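Local atomic coordinates of DNA repair protein RAD2 (Saccharomyces cerevisiae, PDB entry 4Q0W), a protein that cuts DNA as a magnesium-dependent single-stranded DNA endonuclease, essential for the incision step of excision repair of UV, bulky-adduct and cross-link damage. Residues A[4-9]-A[215-220]; A[171-176]-A[190-195]; A[194-197]-A[202-205]. All coordinates share one frame; numbering follows the deposited sequence.

Interaction 1 of 3, residues A[4-9]-A[215-220]. With nucleotides of chain C.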
loop_
_atom_site.group_PDB
_atom_site.type_symbol
_atom_site.label_atom_id
_atom_site.label_comp_id
_atom_site.label_asym_id
_atom_site.label_seq_id
_atom_site.Cartn_x
_atom_site.Cartn_y
_atom_site.Cartn_z
ATOM N N SER A 4 13.414 3.810 -0.601
ATOM C CA SER A 4 13.094 2.727 -1.546
ATOM C C SER A 4 14.262 2.314 -2.433
ATOM O O SER A 4 14.106 1.459 -3.317
ATOM C CB SER A 4 11.898 3.081 -2.458
ATOM O OG SER A 4 10.755 3.433 -1.714
ATOM N N PHE A 5 15.423 2.914 -2.233
ATOM C CA PHE A 5 16.525 2.623 -3.129
ATOM C C PHE A 5 16.976 1.158 -3.095
ATOM O O PHE A 5 17.362 0.601 -4.125
ATOM C CB PHE A 5 17.723 3.531 -2.881
ATOM C CG PHE A 5 18.793 3.354 -3.903
ATOM C CD1 PHE A 5 18.595 3.803 -5.205
ATOM C CD2 PHE A 5 19.961 2.676 -3.599
ATOM C CE1 PHE A 5 19.570 3.609 -6.175
ATOM C CE2 PHE A 5 20.942 2.485 -4.561
ATOM C CZ PHE A 5 20.745 2.955 -5.848
ATOM N N TRP A 6 16.937 0.541 -1.917
ATOM C CA TRP A 6 17.350 -0.852 -1.808
ATOM C C TRP A 6 16.375 -1.759 -2.553
ATOM O O TRP A 6 16.764 -2.818 -3.035
ATOM C CB TRP A 6 17.507 -1.275 -0.346
ATOM C CG TRP A 6 18.727 -0.676 0.300
ATOM C CD1 TRP A 6 18.758 0.230 1.332
ATOM C CD2 TRP A 6 20.095 -0.920 -0.054
ATOM N NE1 TRP A 6 20.055 0.554 1.638
ATOM C CE2 TRP A 6 20.899 -0.141 0.807
ATOM C CE3 TRP A 6 20.722 -1.727 -1.015
ATOM C CZ2 TRP A 6 22.296 -0.148 0.742
ATOM C CZ3 TRP A 6 22.102 -1.735 -1.082
ATOM C CH2 TRP A 6 22.879 -0.951 -0.206
ATOM N N ASP A 7 15.118 -1.331 -2.666
ATOM C CA ASP A 7 14.139 -2.057 -3.474
ATOM C C ASP A 7 14.559 -2.057 -4.937
ATOM O O ASP A 7 14.342 -3.029 -5.664
ATOM C CB ASP A 7 12.753 -1.430 -3.359
ATOM C CG ASP A 7 12.157 -1.572 -1.974
ATOM O OD1 ASP A 7 12.566 -2.496 -1.237
ATOM O OD2 ASP A 7 11.271 -0.762 -1.632
ATOM N N ILE A 8 15.167 -0.956 -5.366
ATOM C CA ILE A 8 15.620 -0.836 -6.745
ATOM C C ILE A 8 16.945 -1.578 -6.962
ATOM O O ILE A 8 17.126 -2.236 -7.982
ATOM C CB ILE A 8 15.741 0.650 -7.165
ATOM C CG1 ILE A 8 14.350 1.301 -7.188
ATOM C CG2 ILE A 8 16.398 0.771 -8.524
ATOM C CD1 ILE A 8 14.382 2.831 -7.183
ATOM N N ALA A 9 17.864 -1.488 -6.003
ATOM C CA ALA A 9 19.187 -2.105 -6.174
ATOM C C ALA A 9 19.220 -3.595 -5.801
ATOM O O ALA A 9 20.098 -4.339 -6.260
ATOM C CB ALA A 9 20.251 -1.328 -5.397
ATOM N N GLU A 215 25.400 -9.309 1.821
ATOM C CA GLU A 215 24.987 -8.863 0.479
ATOM C C GLU A 215 25.984 -7.879 -0.126
ATOM O O GLU A 215 26.210 -6.784 0.414
ATOM C CB GLU A 215 23.592 -8.238 0.509
ATOM C CG GLU A 215 22.505 -9.182 0.994
ATOM C CD GLU A 215 21.134 -8.543 0.982
ATOM O OE1 GLU A 215 21.026 -7.360 0.583
ATOM O OE2 GLU A 215 20.162 -9.227 1.370
ATOM N N PHE A 216 26.581 -8.263 -1.245
ATOM C CA PHE A 216 27.556 -7.409 -1.916
ATOM C C PHE A 216 26.908 -6.631 -3.072
ATOM O O PHE A 216 26.166 -7.206 -3.865
ATOM C CB PHE A 216 28.704 -8.258 -2.437
ATOM C CG PHE A 216 29.667 -7.512 -3.316
ATOM C CD1 PHE A 216 30.590 -6.635 -2.770
ATOM C CD2 PHE A 216 29.660 -7.706 -4.694
ATOM C CE1 PHE A 216 31.491 -5.954 -3.575
ATOM C CE2 PHE A 216 30.554 -7.030 -5.508
ATOM C CZ PHE A 216 31.474 -6.154 -4.947
ATOM N N TYR A 217 27.189 -5.330 -3.153
ATOM C CA TYR A 217 26.657 -4.489 -4.227
ATOM C C TYR A 217 27.786 -3.706 -4.841
ATOM O O TYR A 217 28.662 -3.199 -4.130
ATOM C CB TYR A 217 25.653 -3.466 -3.683
ATOM C CG TYR A 217 24.379 -4.046 -3.127
ATOM C CD1 TYR A 217 24.322 -4.547 -1.829
ATOM C CD2 TYR A 217 23.226 -4.072 -3.888
ATOM C CE1 TYR A 217 23.140 -5.078 -1.315
ATOM C CE2 TYR A 217 22.038 -4.597 -3.382
ATOM C CZ TYR A 217 22.002 -5.092 -2.095
ATOM O OH TYR A 217 20.817 -5.616 -1.605
ATOM N N ASP A 218 27.769 -3.560 -6.157
ATOM C CA ASP A 218 28.697 -2.608 -6.745
ATOM C C ASP A 218 28.092 -1.739 -7.848
ATOM O O ASP A 218 27.133 -2.135 -8.518
ATOM C CB ASP A 218 30.013 -3.278 -7.157
ATOM C CG ASP A 218 29.935 -3.943 -8.479
ATOM O OD1 ASP A 218 29.578 -5.133 -8.515
ATOM O OD2 ASP A 218 30.246 -3.276 -9.480
ATOM N N ALA A 219 28.660 -0.546 -8.002
ATOM C CA ALA A 219 28.132 0.477 -8.891
ATOM C C ALA A 219 28.133 -0.005 -10.332
ATOM O O ALA A 219 27.242 0.340 -11.107
ATOM C CB ALA A 219 28.942 1.774 -8.749
ATOM N N GLU A 220 29.128 -0.822 -10.678
ATOM C CA GLU A 220 29.261 -1.325 -12.044
ATOM C C GLU A 220 28.092 -2.241 -12.418
ATOM O O GLU A 220 27.566 -2.162 -13.526
ATOM C CB GLU A 220 30.601 -2.040 -12.215
ATOM C CG GLU A 220 31.137 -2.032 -13.637
ATOM C CD GLU A 220 32.489 -2.723 -13.749
ATOM P P DA C 5 18.378 3.266 4.223
ATOM O OP1 DA C 5 19.405 3.030 3.162
ATOM O OP2 DA C 5 17.288 4.258 4.000
ATOM O "O5'" DA C 5 17.655 1.891 4.642
ATOM C "C5'" DA C 5 18.464 0.796 5.123
ATOM C "C4'" DA C 5 17.623 -0.439 5.374
ATOM O "O4'" DA C 5 16.822 -0.245 6.566
ATOM C "C3'" DA C 5 16.651 -0.819 4.257
ATOM O "O3'" DA C 5 16.756 -2.226 4.060
ATOM C "C2'" DA C 5 15.277 -0.397 4.801
ATOM C "C1'" DA C 5 15.466 -0.561 6.309
ATOM N N9 DA C 5 14.700 0.336 7.178
ATOM C C8 DA C 5 14.602 1.705 7.095
ATOM N N7 DA C 5 13.861 2.236 8.044
ATOM C C5 DA C 5 13.456 1.144 8.811
ATOM C C6 DA C 5 12.645 1.036 9.963
ATOM N N6 DA C 5 12.086 2.093 10.570
ATOM N N1 DA C 5 12.439 -0.204 10.471
ATOM C C2 DA C 5 13.007 -1.256 9.869
ATOM N N3 DA C 5 13.782 -1.277 8.780
ATOM C C4 DA C 5 13.967 -0.034 8.294
#
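W6 drives the benzo edge of its indole into a face of the Y217 ring. CZ3 of W6 leads, sitting 3.4 Å above the phenol plane over the ring centre and 3.5 Å from CE1 of Y217. The planes are turned 62° to each other and the six-membered rings lie 4.7 Å apart between centroids, a T-shaped (edge-to-face) pair. With CG of W6 anti to the carbonyl carbon (chi1 -73°), the benzo edge is turned to Y217. At the edge of the same phenol, the backbone O of A9 lies close to the ring plane, 3.5 Å from CE2 of Y217. The phenol is also held at its far end: OH of Y217 donates to OE1 of E215, 2.8 Å away, on the anti side of that carboxylate but tilted 32° from its plane. NE1 of W6 is shared between OP1 of DA5 of chain C, in a bent hydrogen bond of 3.0 Å, and, weakly, O of D191. K205 adds a cation-pi contact to the indole, and backbone bonds to I203 and K205 fix the strand carrying Y217. The contact thus seats the N-terminal helix of the N-domain on an I-domain strand of the Rossmann-like nuclease core, beside its DNA-binding surface.

Interaction 2 of 3, residues A[171-176]-A[190-195]. With CA (calcium ion), chain E; nucleotides of chain C.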
loop_
_atom_site.group_PDB
_atom_site.type_symbol
_atom_site.label_atom_id
_atom_site.label_comp_id
_atom_site.label_asym_id
_atom_site.label_seq_id
_atom_site.Cartn_x
_atom_site.Cartn_y
_atom_site.Cartn_z
ATOM N N GLU A 171 29.606 13.633 6.868
ATOM C CA GLU A 171 28.945 12.326 6.850
ATOM C C GLU A 171 29.926 11.156 6.708
ATOM O O GLU A 171 30.835 11.178 5.873
ATOM C CB GLU A 171 27.874 12.267 5.762
ATOM C CG GLU A 171 26.563 12.909 6.196
ATOM C CD GLU A 171 25.675 13.266 5.027
ATOM O OE1 GLU A 171 26.139 14.036 4.159
ATOM O OE2 GLU A 171 24.523 12.777 4.976
ATOM N N ALA A 172 29.735 10.136 7.534
ATOM C CA ALA A 172 30.624 8.976 7.519
ATOM C C ALA A 172 30.608 8.236 6.174
ATOM O O ALA A 172 31.666 7.844 5.674
ATOM C CB ALA A 172 30.282 8.041 8.658
ATOM N N GLU A 173 29.422 8.058 5.591
ATOM C CA GLU A 173 29.293 7.324 4.329
ATOM C C GLU A 173 30.076 8.000 3.218
ATOM O O GLU A 173 30.676 7.327 2.381
ATOM C CB GLU A 173 27.829 7.198 3.876
ATOM C CG GLU A 173 26.844 6.894 4.967
ATOM C CD GLU A 173 26.188 8.149 5.490
ATOM O OE1 GLU A 173 26.632 8.664 6.541
ATOM O OE2 GLU A 173 25.236 8.626 4.835
ATOM N N ALA A 174 30.048 9.331 3.194
ATOM C CA ALA A 174 30.813 10.069 2.192
ATOM C C ALA A 174 32.299 9.797 2.375
ATOM O O ALA A 174 33.021 9.536 1.411
ATOM C CB ALA A 174 30.522 11.569 2.269
ATOM N N GLN A 175 32.756 9.861 3.617
ATOM C CA GLN A 175 34.166 9.600 3.901
ATOM C C GLN A 175 34.540 8.161 3.544
ATOM O O GLN A 175 35.629 7.914 3.016
ATOM C CB GLN A 175 34.485 9.883 5.365
ATOM C CG GLN A 175 35.966 9.680 5.718
ATOM C CD GLN A 175 36.840 10.777 5.140
ATOM O OE1 GLN A 175 36.616 11.964 5.405
ATOM N NE2 GLN A 175 37.826 10.393 4.336
ATOM N N CYS A 176 33.639 7.210 3.801
ATOM C CA CYS A 176 33.906 5.814 3.416
ATOM C C CYS A 176 34.142 5.695 1.909
ATOM O O CYS A 176 35.099 5.054 1.469
ATOM C CB CYS A 176 32.765 4.880 3.840
ATOM S SG CYS A 176 32.606 4.625 5.647
ATOM N N THR A 190 28.313 -0.938 5.190
ATOM C CA THR A 190 27.257 0.012 5.559
ATOM C C THR A 190 25.934 -0.534 5.074
ATOM O O THR A 190 25.904 -1.392 4.187
ATOM C CB THR A 190 27.468 1.415 4.924
ATOM O OG1 THR A 190 26.487 2.322 5.448
ATOM C CG2 THR A 190 27.304 1.362 3.390
ATOM N N ASP A 191 24.835 -0.071 5.659
ATOM C CA ASP A 191 23.528 -0.405 5.131
ATOM C C ASP A 191 22.845 0.820 4.520
ATOM O O ASP A 191 21.704 0.738 4.046
ATOM C CB ASP A 191 22.637 -0.993 6.221
ATOM C CG ASP A 191 23.196 -2.280 6.805
ATOM O OD1 ASP A 191 23.995 -2.956 6.118
ATOM O OD2 ASP A 191 22.831 -2.604 7.958
ATOM N N ASP A 192 23.539 1.952 4.540
ATOM C CA ASP A 192 22.924 3.214 4.132
ATOM C C ASP A 192 23.141 3.474 2.640
ATOM O O ASP A 192 24.269 3.692 2.202
ATOM C CB ASP A 192 23.479 4.375 4.962
ATOM C CG ASP A 192 22.648 5.656 4.803
ATOM O OD1 ASP A 192 22.399 6.072 3.656
ATOM O OD2 ASP A 192 22.220 6.236 5.822
ATOM N N SER A 193 22.054 3.473 1.875
ATOM C CA SER A 193 22.133 3.637 0.418
ATOM C C SER A 193 22.776 4.938 -0.064
ATOM O O SER A 193 23.168 5.028 -1.226
ATOM C CB SER A 193 20.752 3.480 -0.226
ATOM O OG SER A 193 19.799 4.363 0.358
ATOM N N ASP A 194 22.901 5.940 0.807
ATOM C CA ASP A 194 23.572 7.189 0.411
ATOM C C ASP A 194 24.990 6.972 -0.097
ATOM O O ASP A 194 25.504 7.779 -0.880
ATOM C CB ASP A 194 23.633 8.164 1.586
ATOM C CG ASP A 194 22.344 8.890 1.783
ATOM O OD1 ASP A 194 21.642 9.124 0.776
ATOM O OD2 ASP A 194 22.019 9.219 2.937
ATOM N N VAL A 195 25.632 5.898 0.365
ATOM C CA VAL A 195 27.026 5.630 -0.004
ATOM C C VAL A 195 27.236 5.544 -1.530
ATOM O O VAL A 195 28.285 5.954 -2.039
ATOM C CB VAL A 195 27.566 4.343 0.706
ATOM C CG1 VAL A 195 26.801 3.102 0.236
ATOM C CG2 VAL A 195 29.043 4.177 0.467
HETATM CA CA CA E . 23.198 9.453 5.115
ATOM P P DA C 5 18.378 3.266 4.223
ATOM O OP1 DA C 5 19.405 3.030 3.162
ATOM O OP2 DA C 5 17.288 4.258 4.000
ATOM O "O5'" DA C 5 17.655 1.891 4.642
ATOM C "C5'" DA C 5 18.464 0.796 5.123
ATOM C "C4'" DA C 5 17.623 -0.439 5.374
ATOM O "O4'" DA C 5 16.822 -0.245 6.566
ATOM C "C3'" DA C 5 16.651 -0.819 4.257
ATOM O "O3'" DA C 5 16.756 -2.226 4.060
ATOM C "C2'" DA C 5 15.277 -0.397 4.801
ATOM C "C1'" DA C 5 15.466 -0.561 6.309
ATOM N N9 DA C 5 14.700 0.336 7.178
ATOM C C8 DA C 5 14.602 1.705 7.095
ATOM N N7 DA C 5 13.861 2.236 8.044
ATOM C C5 DA C 5 13.456 1.144 8.811
ATOM C C6 DA C 5 12.645 1.036 9.963
ATOM N N6 DA C 5 12.086 2.093 10.570
ATOM N N1 DA C 5 12.439 -0.204 10.471
ATOM C C2 DA C 5 13.007 -1.256 9.869
ATOM N N3 DA C 5 13.782 -1.277 8.780
ATOM C C4 DA C 5 13.967 -0.034 8.294
ATOM P P DG C 4 18.515 7.767 9.542
ATOM O OP1 DG C 4 19.284 8.819 8.825
ATOM O OP2 DG C 4 17.081 7.988 9.875
ATOM O "O5'" DG C 4 18.611 6.396 8.728
ATOM C "C5'" DG C 4 19.867 5.837 8.410
ATOM C "C4'" DG C 4 19.612 4.505 7.730
ATOM O "O4'" DG C 4 18.963 3.585 8.650
ATOM C "C3'" DG C 4 18.701 4.576 6.502
ATOM O "O3'" DG C 4 19.230 3.665 5.537
ATOM C "C2'" DG C 4 17.319 4.159 7.025
ATOM C "C1'" DG C 4 17.690 3.179 8.139
ATOM N N9 DG C 4 16.802 3.195 9.300
ATOM C C8 DG C 4 16.165 4.276 9.873
ATOM N N7 DG C 4 15.458 3.962 10.928
ATOM C C5 DG C 4 15.634 2.596 11.070
ATOM C C6 DG C 4 15.111 1.711 12.038
ATOM O O6 DG C 4 14.363 1.977 12.990
ATOM N N1 DG C 4 15.536 0.400 11.810
ATOM C C2 DG C 4 16.377 0.007 10.775
ATOM N N2 DG C 4 16.699 -1.303 10.701
ATOM N N3 DG C 4 16.879 0.840 9.863
ATOM C C4 DG C 4 16.467 2.113 10.078
HETATM O O HOH W 1 21.108 8.671 6.167
HETATM O O HOH W 2 23.017 8.821 7.395
#
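E173 and D194 reach from opposite segments to one calcium ion, in the acidic metal site of the PIN-like nuclease core of the XPG/RAD2 family. From CB, which packs 4.3 Å from CB of V195, the E173 chain bends through its CB-CG torsion (chi2 96°). This turn carries its carboxylate over D194. There OE2 of E173 does two things: it binds the calcium at 2.2 Å and passes 3.7 Å from CB of D194. OE1 of E173 stays 3.8 Å from the calcium, so the carboxylate binds through OE2 alone. The D194 carboxylate, its plane 32° from that of E173, supplies OD2 as the second protein ligand, and the N-terminal amine of G1 also bonds to this oxygen. Two waters join them on the metal. D192 stays outside the first shell and acts through these waters, both of which donate to its OD2, while its OD1 takes the backbone N of D194 in a capping bond through the anti lone pair, and a weaker one from N of G1. The capping bond ties the second-shell carboxylate to the residue holding the ion. By similarity, E171 and E173 belong to one magnesium site and D192 and D194 to the other; the calcium seen here would then link the two groups of ligands. On the DNA side, N of S193 points almost straight (177°) at OP1 of DA5 of chain C, 3.0 Å away.

Interaction 3 of 3, residues A[194-197]-A[202-205]. With CA (calcium ion), chain E; nucleotides of chain C.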
loop_
_atom_site.group_PDB
_atom_site.type_symbol
_atom_site.label_atom_id
_atom_site.label_comp_id
_atom_site.label_asym_id
_atom_site.label_seq_id
_atom_site.Cartn_x
_atom_site.Cartn_y
_atom_site.Cartn_z
ATOM N N ASP A 194 22.901 5.940 0.807
ATOM C CA ASP A 194 23.572 7.189 0.411
ATOM C C ASP A 194 24.990 6.972 -0.097
ATOM O O ASP A 194 25.504 7.779 -0.880
ATOM C CB ASP A 194 23.633 8.164 1.586
ATOM C CG ASP A 194 22.344 8.890 1.783
ATOM O OD1 ASP A 194 21.642 9.124 0.776
ATOM O OD2 ASP A 194 22.019 9.219 2.937
ATOM N N VAL A 195 25.632 5.898 0.365
ATOM C CA VAL A 195 27.026 5.630 -0.004
ATOM C C VAL A 195 27.236 5.544 -1.530
ATOM O O VAL A 195 28.285 5.954 -2.039
ATOM C CB VAL A 195 27.566 4.343 0.706
ATOM C CG1 VAL A 195 26.801 3.102 0.236
ATOM C CG2 VAL A 195 29.043 4.177 0.467
ATOM N N PHE A 196 26.245 5.032 -2.262
ATOM C CA PHE A 196 26.357 4.963 -3.726
ATOM C C PHE A 196 26.387 6.377 -4.319
ATOM O O PHE A 196 27.186 6.664 -5.211
ATOM C CB PHE A 196 25.183 4.192 -4.345
ATOM C CG PHE A 196 25.196 2.703 -4.046
ATOM C CD1 PHE A 196 26.179 1.881 -4.578
ATOM C CD2 PHE A 196 24.218 2.137 -3.246
ATOM C CE1 PHE A 196 26.193 0.520 -4.298
ATOM C CE2 PHE A 196 24.212 0.772 -2.971
ATOM C CZ PHE A 196 25.201 -0.030 -3.488
ATOM N N LEU A 197 25.507 7.248 -3.819
ATOM C CA LEU A 197 25.399 8.622 -4.321
ATOM C C LEU A 197 26.662 9.425 -4.036
ATOM O O LEU A 197 27.038 10.294 -4.826
ATOM C CB LEU A 197 24.144 9.321 -3.767
ATOM C CG LEU A 197 22.844 8.945 -4.495
ATOM C CD1 LEU A 197 22.488 7.466 -4.310
ATOM C CD2 LEU A 197 21.671 9.826 -4.069
ATOM N N LYS A 202 31.749 -0.441 -3.699
ATOM C CA LYS A 202 31.816 -1.864 -3.312
ATOM C C LYS A 202 31.264 -2.051 -1.904
ATOM O O LYS A 202 32.009 -2.005 -0.909
ATOM C CB LYS A 202 33.257 -2.405 -3.396
ATOM C CG LYS A 202 33.817 -2.482 -4.824
ATOM C CD LYS A 202 35.278 -2.893 -4.835
ATOM N N ILE A 203 29.958 -2.272 -1.835
ATOM C CA ILE A 203 29.204 -2.095 -0.603
ATOM C C ILE A 203 28.819 -3.448 -0.030
ATOM O O ILE A 203 28.315 -4.303 -0.762
ATOM C CB ILE A 203 27.903 -1.299 -0.883
ATOM C CG1 ILE A 203 28.220 0.047 -1.552
ATOM C CG2 ILE A 203 27.086 -1.126 0.393
ATOM C CD1 ILE A 203 29.345 0.827 -0.925
ATOM N N TYR A 204 29.044 -3.645 1.271
ATOM C CA TYR A 204 28.606 -4.872 1.927
ATOM C C TYR A 204 27.489 -4.588 2.923
ATOM O O TYR A 204 27.711 -3.985 3.981
ATOM C CB TYR A 204 29.786 -5.590 2.591
ATOM C CG TYR A 204 30.863 -6.019 1.608
ATOM C CD1 TYR A 204 31.770 -5.098 1.101
ATOM C CD2 TYR A 204 30.970 -7.344 1.187
ATOM C CE1 TYR A 204 32.756 -5.479 0.203
ATOM C CE2 TYR A 204 31.953 -7.737 0.287
ATOM C CZ TYR A 204 32.840 -6.801 -0.196
ATOM O OH TYR A 204 33.819 -7.171 -1.081
ATOM N N LYS A 205 26.291 -5.046 2.575
ATOM C CA LYS A 205 25.072 -4.746 3.317
ATOM C C LYS A 205 24.637 -5.965 4.149
ATOM O O LYS A 205 24.864 -7.116 3.738
ATOM C CB LYS A 205 23.948 -4.352 2.327
ATOM C CG LYS A 205 22.587 -4.167 2.981
ATOM C CD LYS A 205 21.476 -3.742 2.028
ATOM C CE LYS A 205 20.132 -3.852 2.744
ATOM N NZ LYS A 205 18.984 -3.327 1.940
HETATM CA CA CA E . 23.198 9.453 5.115
ATOM P P DT C 6 15.801 -2.983 3.004
ATOM O OP1 DT C 6 16.613 -4.100 2.455
ATOM O OP2 DT C 6 15.205 -1.961 2.104
ATOM O "O5'" DT C 6 14.600 -3.573 3.897
ATOM C "C5'" DT C 6 14.842 -4.466 4.985
ATOM C "C4'" DT C 6 13.548 -4.783 5.723
ATOM O "O4'" DT C 6 13.045 -3.621 6.440
ATOM C "C3'" DT C 6 12.387 -5.286 4.860
ATOM O "O3'" DT C 6 12.050 -6.576 5.382
ATOM C "C2'" DT C 6 11.280 -4.230 5.021
ATOM C "C1'" DT C 6 11.629 -3.606 6.372
ATOM N N1 DT C 6 11.219 -2.180 6.626
ATOM C C2 DT C 6 10.501 -1.904 7.773
ATOM O O2 DT C 6 10.158 -2.759 8.572
ATOM N N3 DT C 6 10.184 -0.587 7.961
ATOM C C4 DT C 6 10.508 0.473 7.129
ATOM O O4 DT C 6 10.165 1.628 7.397
ATOM C C5 DT C 6 11.272 0.121 5.943
ATOM C C7 DT C 6 11.682 1.194 4.966
ATOM C C6 DT C 6 11.593 -1.172 5.749
HETATM O O HOH W 1 21.108 8.671 6.167
HETATM O O HOH W 2 23.017 8.821 7.395
#
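I203 meets two neighbours on helix 194-197, V195 and F196, through apolar contacts alone. Its CD1 and the branches of V195 approach tip to tip, CD1 of I203 lying 3.6 Å from CG1 of V195 and equally far from CG2, so the methyl is shared by both branches. F196 crosses the isoleucine at a slant, its CE1 3.4 Å and its CZ 3.6 Å from CG1 of I203. In I203, chi1 (-56°), with CG1 anti to the carbonyl carbon, sets CG1 beside the aromatic ring, and chi2 (-46°) then turns CD1 to the valine. F196 also packs on Y217 and M233, and I188 of the adjacent strand touches both V195 and I203.

Polar contacts lie at the margins and run to ligands. K205, its CG anti to the backbone N (chi1 174°) and its chain extended beyond, reaches DT6 of chain C, where NZ of K205 donates to OP1; the modelled 2.5 Å is unusually short and its exact value doubtful. Meanwhile D194 holds the calcium ion. Strand 187-189, this short helix and strand 202-205 form a beta-alpha-beta unit of the Rossmann-like sheet, carrying a metal ligand and a phosphate-binding lysine.

In the fold
All three contacts are buried, yet their chemistry changes with position. Interaction 2, nearest the centre of the chain, is carboxylate and metal chemistry; interaction 3, about 6 Å from it between centres, is the apolar packing of V195 and F196 from the same helix 194-197, with D194 and V195 common to both. Interaction 1 lies farther out and is aromatic, and it alone joins the N-domain to the I-domain. It meets interaction 3 through the paired strands 202-205 and 213-218, and interaction 2 where W6 packs against S193. Each also reaches the DNA strand: W6 and S193 share the DA5 phosphate of chain C, and K205 takes the next, that of DT6.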